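Local coordinates for protein glutathione S-transferase (Natrialba magadii ATCC 43099, PDB 6GZF) that probably acts as a Xi-class glutathione transferase of the glutathionyl-hydroquinone reductase type in a haloalkaliphilic archaeon, at residues D277-H282 with L316-P321. Numbering follows the deposited sequence.
Sequences DLYQTH and LDFEAP
Tyr-279 and Gln-280 meet Phe-318 and Glu-319 where helix 271-279 gives way to a loop and the C-terminal tail passes by; the CA atoms of Tyr-279 and Phe-318 lie 6.7 Å apart. Residues 317-320 of the tail form a type I beta turn, closed by Ala-320 N bonding to Asp-317 O, and this turn docks on the C-terminal helical domain of the glutathione transferase fold, at the protein surface. With its CG anti to the backbone N (chi1 -174°), Tyr-279 presents its ring to the tail as one half of an offset stack with Phe-318, the centroids 4.6 Å apart and the planes 12° from parallel. CB of Phe-318 sits over the centre of the tyrosine ring in a CH-pi contact, 3.5 Å from the centroid, while the phenylalanine ring is displaced toward the CD2-CE2 side. On the face of the Phe-318 ring opposite Tyr-279, Leu-316 CB lies offset toward the rim. Glu-319 OE2 lies in the plane of the Tyr-279 ring at its edge, 3.8 Å from Tyr-279 CE1. The extended Gln-280 chain carries its amide to the turn, where NE2 donates to two carbonyl oxygens near the amide plane. An alanine at Gln-280 would probably leave Phe-318 O without this donor and Ala-320 O with Arg-276 NH1 alone of its two donors, the turn less firmly tied to the helix end. Phe-318 O, 2.6 Å from Gln-280 NE2, receives the donor on a lone pair, whereas at Ala-320 O, 3.0 Å from Gln-280 NE2, the donor stands above the carbonyl plane.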
loop_
_atom_site.group_PDB
_atom_site.type_symbol
_atom_site.label_atom_id
_atom_site.label_comp_id
_atom_site.label_asym_id
_atom_site.label_seq_id
_atom_site.Cartn_x
_atom_site.Cartn_y
_atom_site.Cartn_z
ATOM N N ASP A 277 22.582 -8.780 4.162
ATOM C CA ASP A 277 23.601 -9.788 4.431
ATOM C C ASP A 277 23.238 -11.120 3.775
ATOM O O ASP A 277 24.116 -11.867 3.346
ATOM C CB ASP A 277 23.786 -9.971 5.938
ATOM C CG ASP A 277 25.024 -10.778 6.281
ATOM O OD1 ASP A 277 25.884 -10.959 5.394
ATOM O OD2 ASP A 277 25.137 -11.228 7.441
ATOM N N LEU A 278 21.942 -11.405 3.695
ATOM C CA LEU A 278 21.469 -12.641 3.077
ATOM C C LEU A 278 21.470 -12.543 1.556
ATOM O O LEU A 278 21.887 -13.472 0.866
ATOM C CB LEU A 278 20.065 -12.989 3.570
ATOM C CG LEU A 278 19.896 -13.242 5.067
ATOM C CD1 LEU A 278 18.473 -13.679 5.371
ATOM C CD2 LEU A 278 20.893 -14.276 5.548
ATOM N N TYR A 279 20.995 -11.410 1.046
ATOM C CA TYR A 279 20.927 -11.165 -0.392
ATOM C C TYR A 279 22.303 -11.279 -1.042
ATOM O O TYR A 279 22.428 -11.742 -2.177
ATOM C CB TYR A 279 20.327 -9.780 -0.660
ATOM C CG TYR A 279 20.079 -9.459 -2.121
ATOM C CD1 TYR A 279 21.090 -8.945 -2.924
ATOM C CD2 TYR A 279 18.825 -9.651 -2.690
ATOM C CE1 TYR A 279 20.863 -8.643 -4.255
ATOM C CE2 TYR A 279 18.589 -9.351 -4.021
ATOM C CZ TYR A 279 19.611 -8.848 -4.797
ATOM O OH TYR A 279 19.380 -8.549 -6.120
ATOM N N GLN A 280 23.332 -10.863 -0.312
ATOM C CA GLN A 280 24.687 -10.819 -0.847
ATOM C C GLN A 280 25.459 -12.113 -0.602
ATOM O O GLN A 280 26.604 -12.245 -1.035
ATOM C CB GLN A 280 25.446 -9.633 -0.250
ATOM C CG GLN A 280 24.829 -8.287 -0.598
ATOM C CD GLN A 280 25.414 -7.149 0.212
ATOM O OE1 GLN A 280 26.463 -7.296 0.839
ATOM N NE2 GLN A 280 24.735 -6.007 0.207
ATOM N N THR A 281 24.836 -13.061 0.092
ATOM C CA THR A 281 25.410 -14.396 0.210
ATOM C C THR A 281 25.485 -14.996 -1.189
ATOM O O THR A 281 24.480 -15.049 -1.899
ATOM C CB THR A 281 24.585 -15.306 1.135
ATOM O OG1 THR A 281 24.368 -14.649 2.390
ATOM C CG2 THR A 281 25.308 -16.623 1.372
ATOM N N HIS A 282 26.680 -15.432 -1.579
ATOM C CA HIS A 282 26.962 -15.808 -2.963
ATOM C C HIS A 282 26.000 -16.858 -3.515
ATOM O O HIS A 282 25.859 -17.945 -2.956
ATOM C CB HIS A 282 28.400 -16.316 -3.089
ATOM C CG HIS A 282 28.879 -16.423 -4.503
ATOM N ND1 HIS A 282 29.297 -15.330 -5.231
ATOM C CD2 HIS A 282 29.000 -17.492 -5.326
ATOM C CE1 HIS A 282 29.659 -15.720 -6.439
ATOM N NE2 HIS A 282 29.488 -17.028 -6.523
ATOM N N LEU A 316 15.461 0.104 -3.572
ATOM C CA LEU A 316 16.171 -0.662 -2.555
ATOM C C LEU A 316 17.571 -1.066 -2.995
ATOM O O LEU A 316 17.741 -1.809 -3.962
ATOM C CB LEU A 316 15.368 -1.910 -2.181
ATOM C CG LEU A 316 14.153 -1.677 -1.282
ATOM C CD1 LEU A 316 13.391 -2.973 -1.066
ATOM C CD2 LEU A 316 14.582 -1.076 0.046
ATOM N N ASP A 317 18.573 -0.577 -2.272
ATOM C CA ASP A 317 19.955 -0.943 -2.541
ATOM C C ASP A 317 20.335 -2.183 -1.741
ATOM O O ASP A 317 20.934 -2.081 -0.670
ATOM C CB ASP A 317 20.896 0.216 -2.211
ATOM C CG ASP A 317 22.275 0.043 -2.820
ATOM O OD1 ASP A 317 22.409 -0.745 -3.780
ATOM O OD2 ASP A 317 23.224 0.697 -2.339
ATOM N N PHE A 318 19.973 -3.351 -2.261
ATOM C CA PHE A 318 20.313 -4.616 -1.622
ATOM C C PHE A 318 21.824 -4.799 -1.553
ATOM O O PHE A 318 22.342 -5.457 -0.649
ATOM C CB PHE A 318 19.685 -5.791 -2.376
ATOM C CG PHE A 318 18.199 -5.915 -2.188
ATOM C CD1 PHE A 318 17.669 -6.237 -0.950
ATOM C CD2 PHE A 318 17.335 -5.726 -3.254
ATOM C CE1 PHE A 318 16.302 -6.360 -0.776
ATOM C CE2 PHE A 318 15.967 -5.847 -3.087
ATOM C CZ PHE A 318 15.450 -6.164 -1.847
ATOM N N GLU A 319 22.526 -4.211 -2.516
ATOM C CA GLU A 319 23.972 -4.360 -2.615
ATOM C C GLU A 319 24.716 -3.356 -1.737
ATOM O O GLU A 319 25.938 -3.234 -1.823
ATOM C CB GLU A 319 24.419 -4.213 -4.072
ATOM C CG GLU A 319 23.664 -5.106 -5.049
ATOM C CD GLU A 319 24.210 -6.523 -5.106
ATOM O OE1 GLU A 319 24.945 -6.927 -4.180
ATOM O OE2 GLU A 319 23.901 -7.236 -6.084
ATOM N N ALA A 320 23.976 -2.637 -0.897
ATOM C CA ALA A 320 24.584 -1.692 0.034
ATOM C C ALA A 320 25.328 -2.438 1.138
ATOM O O ALA A 320 24.825 -3.429 1.668
ATOM C CB ALA A 320 23.530 -0.770 0.628
ATOM N N PRO A 321 26.535 -1.963 1.479
ATOM C CA PRO A 321 27.408 -2.598 2.473
ATOM C C PRO A 321 26.772 -2.745 3.854
ATOM O O PRO A 321 25.964 -1.912 4.265
ATOM C CB PRO A 321 28.607 -1.647 2.540
ATOM C CG PRO A 321 28.625 -0.976 1.216
ATOM C CD PRO A 321 27.182 -0.801 0.845
#